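Local coordinates for protein bacterioferritin (Mycobacterium tuberculosis, PDB 3UOI) that probably oxidises iron(II) with dioxygen at a ferroxidase centre and stores the iron(III) as mineral inside a hollow, heme-binding shell of 24 subunits, at residues A[10-22]-A[63-77]. Sequence-based numbering, arbitrary orientation.
Sequences LRLLNEQLTSELT and RILLLDGLPNYQRIG
N14 grips the backbone of 70-72 with both ends of its amide. N14 OD1 accepts from N72 N (2.8 Å), and N14 ND2 gives a more bent bond to L70 O. An asparagine suits this place because its short amide offers an acceptor and a donor together, matching an extended chain that runs alongside the helix. One turn on, T18, whose short hydroxyl can accept there, meets the guanidinium of R75 at its edge. R75 NE lies 2.8 Å from T18 OG1, in a nearly straight bond within the guanidinium plane, while R75 NH2, on a chain long enough to reach further, makes a weak bond to N14 O. The arginine chain, bent at chi3 (78°), lays its end across the threonine. N72 OD1 accepts from R75 N (2.8 Å), an Asx motif that shapes the turn from which this arginine springs. At the far end T22 OG1 takes G77 N (3.2 Å), and T22 CG2 packs tightly on the glycine, which has no side chain to interfere.

Towards the N-terminal end of segment 10-22, branched I64 fills the hole among L10, L13, N14 and L17 as a knob, its CD1 3.6 Å from N14 OD1. L17 CD2 reaches P71 and comes obliquely to the Y73 ring, whose OH bonds to T61. A Schellman motif closes helix 40-66, and the chain then begins the long crossover of the ferritin-like four-helix bundle, lying along helix 7-36 toward L21 and the heme pocket.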
ATOM      1  N   LEU A  10     -55.684 -16.452  -6.234  1.00 22.19           N
ATOM      2  CA  LEU A  10     -55.580 -15.022  -6.279  1.00 22.60           C
ATOM      3  C   LEU A  10     -56.308 -14.348  -5.126  1.00 23.98           C
ATOM      4  O   LEU A  10     -55.786 -13.490  -4.514  1.00 25.44           O
ATOM      5  CB  LEU A  10     -56.021 -14.496  -7.626  1.00 23.12           C
ATOM      6  CG  LEU A  10     -55.022 -14.623  -8.778  1.00 23.36           C
ATOM      7  CD1 LEU A  10     -55.620 -14.180 -10.070  1.00 20.83           C
ATOM      8  CD2 LEU A  10     -53.711 -13.874  -8.509  1.00 24.43           C
ATOM      9  N   ARG A  11     -57.477 -14.795  -4.780  1.00 23.17           N
ATOM     10  CA  ARG A  11     -58.130 -14.231  -3.629  1.00 24.58           C
ATOM     11  C   ARG A  11     -57.251 -14.443  -2.407  1.00 23.01           C
ATOM     12  O   ARG A  11     -57.181 -13.623  -1.552  1.00 22.60           O
ATOM     13  CB  ARG A  11     -59.467 -14.918  -3.374  1.00 25.49           C
ATOM     14  CG  ARG A  11     -60.459 -14.091  -2.638  1.00 32.44           C
ATOM     15  CD  ARG A  11     -61.877 -14.474  -2.950  1.00 38.37           C
ATOM     16  NE  ARG A  11     -62.041 -15.877  -2.712  1.00 44.46           N
ATOM     17  CZ  ARG A  11     -62.109 -16.809  -3.642  1.00 48.16           C
ATOM     18  NH1 ARG A  11     -62.077 -16.509  -4.932  1.00 46.60           N
ATOM     19  NH2 ARG A  11     -62.212 -18.060  -3.262  1.00 48.26           N
ATOM     20  N   LEU A  12     -56.640 -15.597  -2.338  1.00 22.29           N
ATOM     21  CA  LEU A  12     -55.857 -15.967  -1.185  1.00 20.91           C
ATOM     22  C   LEU A  12     -54.666 -15.028  -1.050  1.00 18.24           C
ATOM     23  O   LEU A  12     -54.345 -14.584   0.008  1.00 14.34           O
ATOM     24  CB  LEU A  12     -55.433 -17.415  -1.302  1.00 19.26           C
ATOM     25  CG  LEU A  12     -54.301 -17.866  -0.421  1.00 20.24           C
ATOM     26  CD1 LEU A  12     -54.766 -17.974   0.928  1.00 24.09           C
ATOM     27  CD2 LEU A  12     -53.832 -19.123  -0.890  1.00 17.60           C
ATOM     28  N   LEU A  13     -54.051 -14.771  -2.181  1.00 18.47           N
ATOM     29  CA  LEU A  13     -52.918 -13.928  -2.294  1.00 19.55           C
ATOM     30  C   LEU A  13     -53.274 -12.527  -1.911  1.00 19.71           C
ATOM     31  O   LEU A  13     -52.602 -11.942  -1.131  1.00 22.05           O
ATOM     32  CB  LEU A  13     -52.333 -14.011  -3.713  1.00 18.99           C
ATOM     33  CG  LEU A  13     -51.500 -15.260  -4.057  1.00 15.80           C
ATOM     34  CD1 LEU A  13     -51.004 -15.359  -5.476  1.00 11.03           C
ATOM     35  CD2 LEU A  13     -50.380 -15.425  -3.111  1.00 14.96           C
ATOM     36  N   ASN A  14     -54.372 -12.026  -2.428  1.00 18.64           N
ATOM     37  CA  ASN A  14     -54.826 -10.684  -2.120  1.00 19.74           C
ATOM     38  C   ASN A  14     -55.207 -10.515  -0.662  1.00 20.87           C
ATOM     39  O   ASN A  14     -55.060  -9.493  -0.112  1.00 17.71           O
ATOM     40  CB  ASN A  14     -55.907 -10.183  -3.047  1.00 18.99           C
ATOM     41  CG  ASN A  14     -55.366  -9.438  -4.185  1.00 25.08           C
ATOM     42  OD1 ASN A  14     -54.716  -8.449  -4.014  1.00 28.71           O
ATOM     43  ND2 ASN A  14     -55.648  -9.891  -5.359  1.00 23.92           N
ATOM     44  N   GLU A  15     -55.720 -11.583  -0.103  1.00 18.88           N
ATOM     45  CA  GLU A  15     -56.070 -11.606   1.276  1.00 22.74           C
ATOM     46  C   GLU A  15     -54.826 -11.436   2.121  1.00 19.88           C
ATOM     47  O   GLU A  15     -54.829 -10.741   3.063  1.00 20.18           O
ATOM     48  CB  GLU A  15     -56.704 -12.940   1.624  1.00 22.99           C
ATOM     49  CG  GLU A  15     -58.170 -12.948   1.638  1.00 32.81           C
ATOM     50  CD  GLU A  15     -58.703 -14.251   2.121  1.00 41.88           C
ATOM     51  OE1 GLU A  15     -59.294 -14.954   1.319  1.00 47.62           O
ATOM     52  OE2 GLU A  15     -58.515 -14.559   3.302  1.00 47.01           O
ATOM     53  N   GLN A  16     -53.783 -12.163   1.755  1.00 23.10           N
ATOM     54  CA  GLN A  16     -52.518 -12.151   2.455  1.00 22.14           C
ATOM     55  C   GLN A  16     -51.847 -10.828   2.270  1.00 22.51           C
ATOM     56  O   GLN A  16     -51.242 -10.324   3.167  1.00 23.65           O
ATOM     57  CB  GLN A  16     -51.657 -13.345   2.131  1.00 19.76           C
ATOM     58  CG  GLN A  16     -50.380 -13.442   2.889  1.00 17.49           C
ATOM     59  CD  GLN A  16     -50.537 -13.581   4.387  1.00 19.61           C
ATOM     60  OE1 GLN A  16     -51.523 -14.055   4.892  1.00 19.15           O
ATOM     61  NE2 GLN A  16     -49.555 -13.119   5.086  1.00 22.94           N
ATOM     62  N   LEU A  17     -51.979 -10.278   1.083  1.00 22.78           N
ATOM     63  CA  LEU A  17     -51.412  -8.998   0.791  1.00 21.20           C
ATOM     64  C   LEU A  17     -52.038  -7.955   1.699  1.00 21.57           C
ATOM     65  O   LEU A  17     -51.356  -7.184   2.270  1.00 22.21           O
ATOM     66  CB  LEU A  17     -51.655  -8.630  -0.665  1.00 20.00           C
ATOM     67  CG  LEU A  17     -51.355  -7.183  -1.040  1.00 20.00           C
ATOM     68  CD1 LEU A  17     -49.961  -6.778  -0.608  1.00 20.00           C
ATOM     69  CD2 LEU A  17     -51.514  -6.928  -2.472  1.00 20.00           C
ATOM     70  N   THR A  18     -53.347  -7.984   1.841  1.00 19.97           N
ATOM     71  CA  THR A  18     -54.061  -7.044   2.676  1.00 21.61           C
ATOM     72  C   THR A  18     -53.511  -7.188   4.137  1.00 21.09           C
ATOM     73  O   THR A  18     -53.239  -6.236   4.823  1.00 17.54           O
ATOM     74  CB  THR A  18     -55.603  -7.240   2.578  1.00 22.98           C
ATOM     75  OG1 THR A  18     -56.117  -6.623   1.409  1.00 24.22           O
ATOM     76  CG2 THR A  18     -56.335  -6.713   3.776  1.00 24.40           C
ATOM     77  N   SER A  19     -53.306  -8.422   4.536  1.00 19.77           N
ATOM     78  CA  SER A  19     -52.773  -8.706   5.830  1.00 21.27           C
ATOM     79  C   SER A  19     -51.373  -8.058   6.026  1.00 20.83           C
ATOM     80  O   SER A  19     -51.119  -7.478   7.030  1.00 19.98           O
ATOM     81  CB  SER A  19     -52.663 -10.218   5.988  1.00 20.95           C
ATOM     82  OG  SER A  19     -52.301 -10.576   7.253  1.00 23.09           O
ATOM     83  N   GLU A  20     -50.517  -8.194   5.018  1.00 19.83           N
ATOM     84  CA  GLU A  20     -49.174  -7.638   5.069  1.00 21.68           C
ATOM     85  C   GLU A  20     -49.219  -6.121   5.185  1.00 20.47           C
ATOM     86  O   GLU A  20     -48.432  -5.525   5.922  1.00 18.46           O
ATOM     87  CB  GLU A  20     -48.376  -8.048   3.829  1.00 20.00           C
ATOM     88  CG  GLU A  20     -48.199  -9.549   3.674  1.00 20.00           C
ATOM     89  CD  GLU A  20     -47.459 -10.172   4.842  1.00 20.00           C
ATOM     90  OE1 GLU A  20     -47.250 -11.403   4.828  1.00 20.00           O
ATOM     91  OE2 GLU A  20     -47.086  -9.430   5.775  1.00 20.00           O
ATOM     92  N   LEU A  21     -50.138  -5.494   4.457  1.00 22.59           N
ATOM     93  CA  LEU A  21     -50.252  -4.074   4.502  1.00 21.59           C
ATOM     94  C   LEU A  21     -50.664  -3.628   5.908  1.00 21.92           C
ATOM     95  O   LEU A  21     -50.166  -2.677   6.409  1.00 22.72           O
ATOM     96  CB  LEU A  21     -51.213  -3.611   3.450  1.00 21.73           C
ATOM     97  CG  LEU A  21     -50.754  -3.930   2.057  1.00 18.83           C
ATOM     98  CD1 LEU A  21     -51.741  -3.401   1.188  1.00 25.75           C
ATOM     99  CD2 LEU A  21     -49.507  -3.248   1.807  1.00 27.16           C
ATOM    100  N   THR A  22     -51.563  -4.351   6.524  1.00 21.00           N
ATOM    101  CA  THR A  22     -51.997  -4.004   7.865  1.00 20.05           C
ATOM    102  C   THR A  22     -50.824  -4.108   8.838  1.00 17.21           C
ATOM    103  O   THR A  22     -50.607  -3.261   9.649  1.00 18.39           O
ATOM    104  CB  THR A  22     -53.128  -4.945   8.247  1.00 20.00           C
ATOM    105  OG1 THR A  22     -53.889  -5.223   7.086  1.00 26.58           O
ATOM    106  CG2 THR A  22     -54.015  -4.405   9.281  1.00 17.89           C
ATOM    107  N   ARG A  63     -46.073 -11.740  -7.448  1.00 20.46           N
ATOM    108  CA  ARG A  63     -46.715 -13.011  -7.761  1.00 19.63           C
ATOM    109  C   ARG A  63     -48.084 -12.791  -8.423  1.00 19.59           C
ATOM    110  O   ARG A  63     -48.385 -13.388  -9.399  1.00 21.62           O
ATOM    111  CB  ARG A  63     -46.806 -13.897  -6.508  1.00 20.30           C
ATOM    112  CG  ARG A  63     -47.085 -15.344  -6.702  1.00 15.02           C
ATOM    113  CD  ARG A  63     -46.166 -16.091  -7.676  1.00 18.78           C
ATOM    114  NE  ARG A  63     -46.833 -17.263  -8.235  1.00 22.40           N
ATOM    115  CZ  ARG A  63     -46.507 -17.931  -9.317  1.00 19.91           C
ATOM    116  NH1 ARG A  63     -45.477 -17.616 -10.007  1.00 23.25           N
ATOM    117  NH2 ARG A  63     -47.245 -18.952  -9.674  1.00 19.93           N
ATOM    118  N   ILE A  64     -48.848 -11.877  -7.879  1.00 20.20           N
ATOM    119  CA  ILE A  64     -50.160 -11.550  -8.333  1.00 21.52           C
ATOM    120  C   ILE A  64     -50.085 -11.004  -9.731  1.00 22.72           C
ATOM    121  O   ILE A  64     -50.862 -11.363 -10.561  1.00 20.95           O
ATOM    122  CB  ILE A  64     -50.824 -10.518  -7.392  1.00 21.39           C
ATOM    123  CG1 ILE A  64     -50.975 -11.050  -5.957  1.00 15.83           C
ATOM    124  CG2 ILE A  64     -52.080 -10.016  -7.952  1.00 23.01           C
ATOM    125  CD1 ILE A  64     -51.771 -10.260  -5.155  1.00 12.41           C
ATOM    126  N   LEU A  65     -49.128 -10.122  -9.961  1.00 23.18           N
ATOM    127  CA  LEU A  65     -48.932  -9.556 -11.258  1.00 25.21           C
ATOM    128  C   LEU A  65     -48.509 -10.598 -12.300  1.00 25.41           C
ATOM    129  O   LEU A  65     -49.070 -10.661 -13.304  1.00 24.95           O
ATOM    130  CB  LEU A  65     -48.007  -8.349 -11.221  1.00 26.44           C
ATOM    131  CG  LEU A  65     -48.478  -7.056 -10.559  1.00 25.98           C
ATOM    132  CD1 LEU A  65     -47.399  -5.950 -10.695  1.00 29.73           C
ATOM    133  CD2 LEU A  65     -49.835  -6.604 -11.097  1.00 24.69           C
ATOM    134  N   LEU A  66     -47.590 -11.474 -11.987  1.00 24.75           N
ATOM    135  CA  LEU A  66     -47.195 -12.463 -12.949  1.00 24.84           C
ATOM    136  C   LEU A  66     -48.403 -13.363 -13.347  1.00 24.67           C
ATOM    137  O   LEU A  66     -48.462 -13.840 -14.405  1.00 22.50           O
ATOM    138  CB  LEU A  66     -45.998 -13.262 -12.488  1.00 24.22           C
ATOM    139  CG  LEU A  66     -45.186 -14.186 -13.390  1.00 25.46           C
ATOM    140  CD1 LEU A  66     -43.886 -14.330 -12.788  1.00 32.00           C
ATOM    141  CD2 LEU A  66     -45.750 -15.573 -13.556  1.00 28.23           C
ATOM    142  N   LEU A  67     -49.354 -13.541 -12.460  1.00 25.09           N
ATOM    143  CA  LEU A  67     -50.503 -14.373 -12.743  1.00 26.66           C
ATOM    144  C   LEU A  67     -51.618 -13.538 -13.302  1.00 27.07           C
ATOM    145  O   LEU A  67     -52.720 -13.978 -13.358  1.00 29.85           O
ATOM    146  CB  LEU A  67     -50.972 -15.185 -11.532  1.00 26.27           C
ATOM    147  CG  LEU A  67     -49.976 -16.186 -10.975  1.00 26.12           C
ATOM    148  CD1 LEU A  67     -50.158 -16.437  -9.556  1.00 24.74           C
ATOM    149  CD2 LEU A  67     -50.048 -17.469 -11.746  1.00 29.29           C
ATOM    150  N   ASP A  68     -51.310 -12.320 -13.681  1.00 24.74           N
ATOM    151  CA  ASP A  68     -52.287 -11.433 -14.263  1.00 25.91           C
ATOM    152  C   ASP A  68     -53.439 -10.978 -13.333  1.00 24.33           C
ATOM    153  O   ASP A  68     -54.470 -10.672 -13.793  1.00 23.80           O
ATOM    154  CB  ASP A  68     -52.830 -12.077 -15.563  1.00 27.23           C
ATOM    155  CG  ASP A  68     -53.663 -11.130 -16.410  1.00 31.44           C
ATOM    156  OD1 ASP A  68     -53.108 -10.270 -17.087  1.00 36.22           O
ATOM    157  OD2 ASP A  68     -54.879 -11.268 -16.405  1.00 37.53           O
ATOM    158  N   GLY A  69     -53.232 -10.921 -12.036  1.00 23.66           N
ATOM    159  CA  GLY A  69     -54.226 -10.422 -11.105  1.00 23.21           C
ATOM    160  C   GLY A  69     -54.205  -8.932 -10.807  1.00 23.84           C
ATOM    161  O   GLY A  69     -53.362  -8.274 -11.271  1.00 25.14           O
ATOM    162  N   LEU A  70     -55.114  -8.414  -9.998  1.00 23.87           N
ATOM    163  CA  LEU A  70     -55.013  -7.041  -9.580  1.00 24.07           C
ATOM    164  C   LEU A  70     -54.604  -7.002  -8.127  1.00 24.55           C
ATOM    165  O   LEU A  70     -55.306  -7.488  -7.265  1.00 26.32           O
ATOM    166  CB  LEU A  70     -56.324  -6.357  -9.732  1.00 23.81           C
ATOM    167  CG  LEU A  70     -56.928  -6.780 -11.016  1.00 27.11           C
ATOM    168  CD1 LEU A  70     -58.243  -6.182 -11.139  1.00 29.00           C
ATOM    169  CD2 LEU A  70     -55.996  -6.346 -12.055  1.00 29.16           C
ATOM    170  N   PRO A  71     -53.451  -6.449  -7.834  1.00 23.58           N
ATOM    171  CA  PRO A  71     -53.066  -6.432  -6.435  1.00 21.93           C
ATOM    172  C   PRO A  71     -53.826  -5.374  -5.676  1.00 24.04           C
ATOM    173  O   PRO A  71     -53.815  -4.259  -6.063  1.00 21.95           O
ATOM    174  CB  PRO A  71     -51.572  -6.174  -6.478  1.00 22.40           C
ATOM    175  CG  PRO A  71     -51.145  -6.523  -7.773  1.00 19.82           C
ATOM    176  CD  PRO A  71     -52.287  -6.410  -8.713  1.00 18.83           C
ATOM    177  N   ASN A  72     -54.432  -5.767  -4.570  1.00 22.06           N
ATOM    178  CA  ASN A  72     -55.262  -4.880  -3.810  1.00 23.85           C
ATOM    179  C   ASN A  72     -54.436  -4.067  -2.830  1.00 24.49           C
ATOM    180  O   ASN A  72     -53.959  -4.551  -1.848  1.00 21.16           O
ATOM    181  CB  ASN A  72     -56.370  -5.634  -3.072  1.00 23.38           C
ATOM    182  CG  ASN A  72     -57.432  -4.708  -2.495  1.00 25.68           C
ATOM    183  OD1 ASN A  72     -57.168  -3.572  -2.200  1.00 28.60           O
ATOM    184  ND2 ASN A  72     -58.620  -5.222  -2.331  1.00 18.75           N
ATOM    185  N   TYR A  73     -54.248  -2.821  -3.210  1.00 24.03           N
ATOM    186  CA  TYR A  73     -53.536  -1.847  -2.408  1.00 27.68           C
ATOM    187  C   TYR A  73     -54.498  -0.933  -1.594  1.00 27.25           C
ATOM    188  O   TYR A  73     -54.079  -0.200  -0.759  1.00 26.03           O
ATOM    189  CB  TYR A  73     -52.505  -1.081  -3.276  1.00 26.32           C
ATOM    190  CG  TYR A  73     -51.139  -1.780  -3.366  1.00 30.30           C
ATOM    191  CD1 TYR A  73     -49.990  -1.148  -2.973  1.00 28.90           C
ATOM    192  CD2 TYR A  73     -51.001  -3.085  -3.803  1.00 27.01           C
ATOM    193  CE1 TYR A  73     -48.787  -1.782  -3.027  1.00 28.51           C
ATOM    194  CE2 TYR A  73     -49.780  -3.701  -3.846  1.00 22.65           C
ATOM    195  CZ  TYR A  73     -48.683  -3.045  -3.453  1.00 23.31           C
ATOM    196  OH  TYR A  73     -47.486  -3.619  -3.488  1.00 23.00           O
ATOM    197  N   GLN A  74     -55.769  -0.969  -1.964  1.00 26.91           N
ATOM    198  CA  GLN A  74     -56.846  -0.211  -1.356  1.00 26.92           C
ATOM    199  C   GLN A  74     -57.311  -0.689   0.010  1.00 27.09           C
ATOM    200  O   GLN A  74     -57.532   0.071   0.901  1.00 29.63           O
ATOM    201  CB  GLN A  74     -58.011  -0.075  -2.342  1.00 26.68           C
ATOM    202  CG  GLN A  74     -59.122   0.872  -1.963  1.00 25.96           C
ATOM    203  CD  GLN A  74     -58.736   2.350  -2.048  1.00 28.91           C
ATOM    204  OE1 GLN A  74     -58.846   2.972  -3.088  1.00 27.01           O
ATOM    205  NE2 GLN A  74     -58.262   2.888  -0.954  1.00 24.51           N
ATOM    206  N   ARG A  75     -57.473  -1.983   0.118  1.00 26.86           N
ATOM    207  CA  ARG A  75     -58.003  -2.599   1.279  1.00 25.70           C
ATOM    208  C   ARG A  75     -57.035  -2.635   2.430  1.00 25.47           C
ATOM    209  O   ARG A  75     -55.909  -2.974   2.265  1.00 25.22           O
ATOM    210  CB  ARG A  75     -58.439  -3.986   0.891  1.00 26.29           C
ATOM    211  CG  ARG A  75     -59.120  -4.786   1.922  1.00 27.76           C
ATOM    212  CD  ARG A  75     -59.776  -5.931   1.285  1.00 21.66           C
ATOM    213  NE  ARG A  75     -58.829  -6.949   0.992  1.00 24.81           N
ATOM    214  CZ  ARG A  75     -59.091  -8.036   0.297  1.00 26.71           C
ATOM    215  NH1 ARG A  75     -60.292  -8.234  -0.185  1.00 20.61           N
ATOM    216  NH2 ARG A  75     -58.137  -8.914   0.081  1.00 25.41           N
ATOM    217  N   ILE A  76     -57.530  -2.287   3.602  1.00 24.80           N
ATOM    218  CA  ILE A  76     -56.744  -2.372   4.806  1.00 26.51           C
ATOM    219  C   ILE A  76     -57.438  -3.046   5.934  1.00 26.12           C
ATOM    220  O   ILE A  76     -58.558  -2.798   6.186  1.00 28.83           O
ATOM    221  CB  ILE A  76     -56.290  -1.022   5.325  1.00 25.71           C
ATOM    222  CG1 ILE A  76     -55.174  -1.213   6.324  1.00 27.46           C
ATOM    223  CG2 ILE A  76     -57.406  -0.322   5.992  1.00 26.27           C
ATOM    224  CD1 ILE A  76     -54.215  -0.156   6.281  1.00 34.96           C
ATOM    225  N   GLY A  77     -56.692  -3.838   6.655  1.00 25.27           N
ATOM    226  CA  GLY A  77     -57.184  -4.539   7.823  1.00 26.27           C
ATOM    227  C   GLY A  77     -57.346  -3.698   9.075  1.00 26.06           C
ATOM    228  O   GLY A  77     -57.026  -2.590   9.087  1.00 24.44           O
TER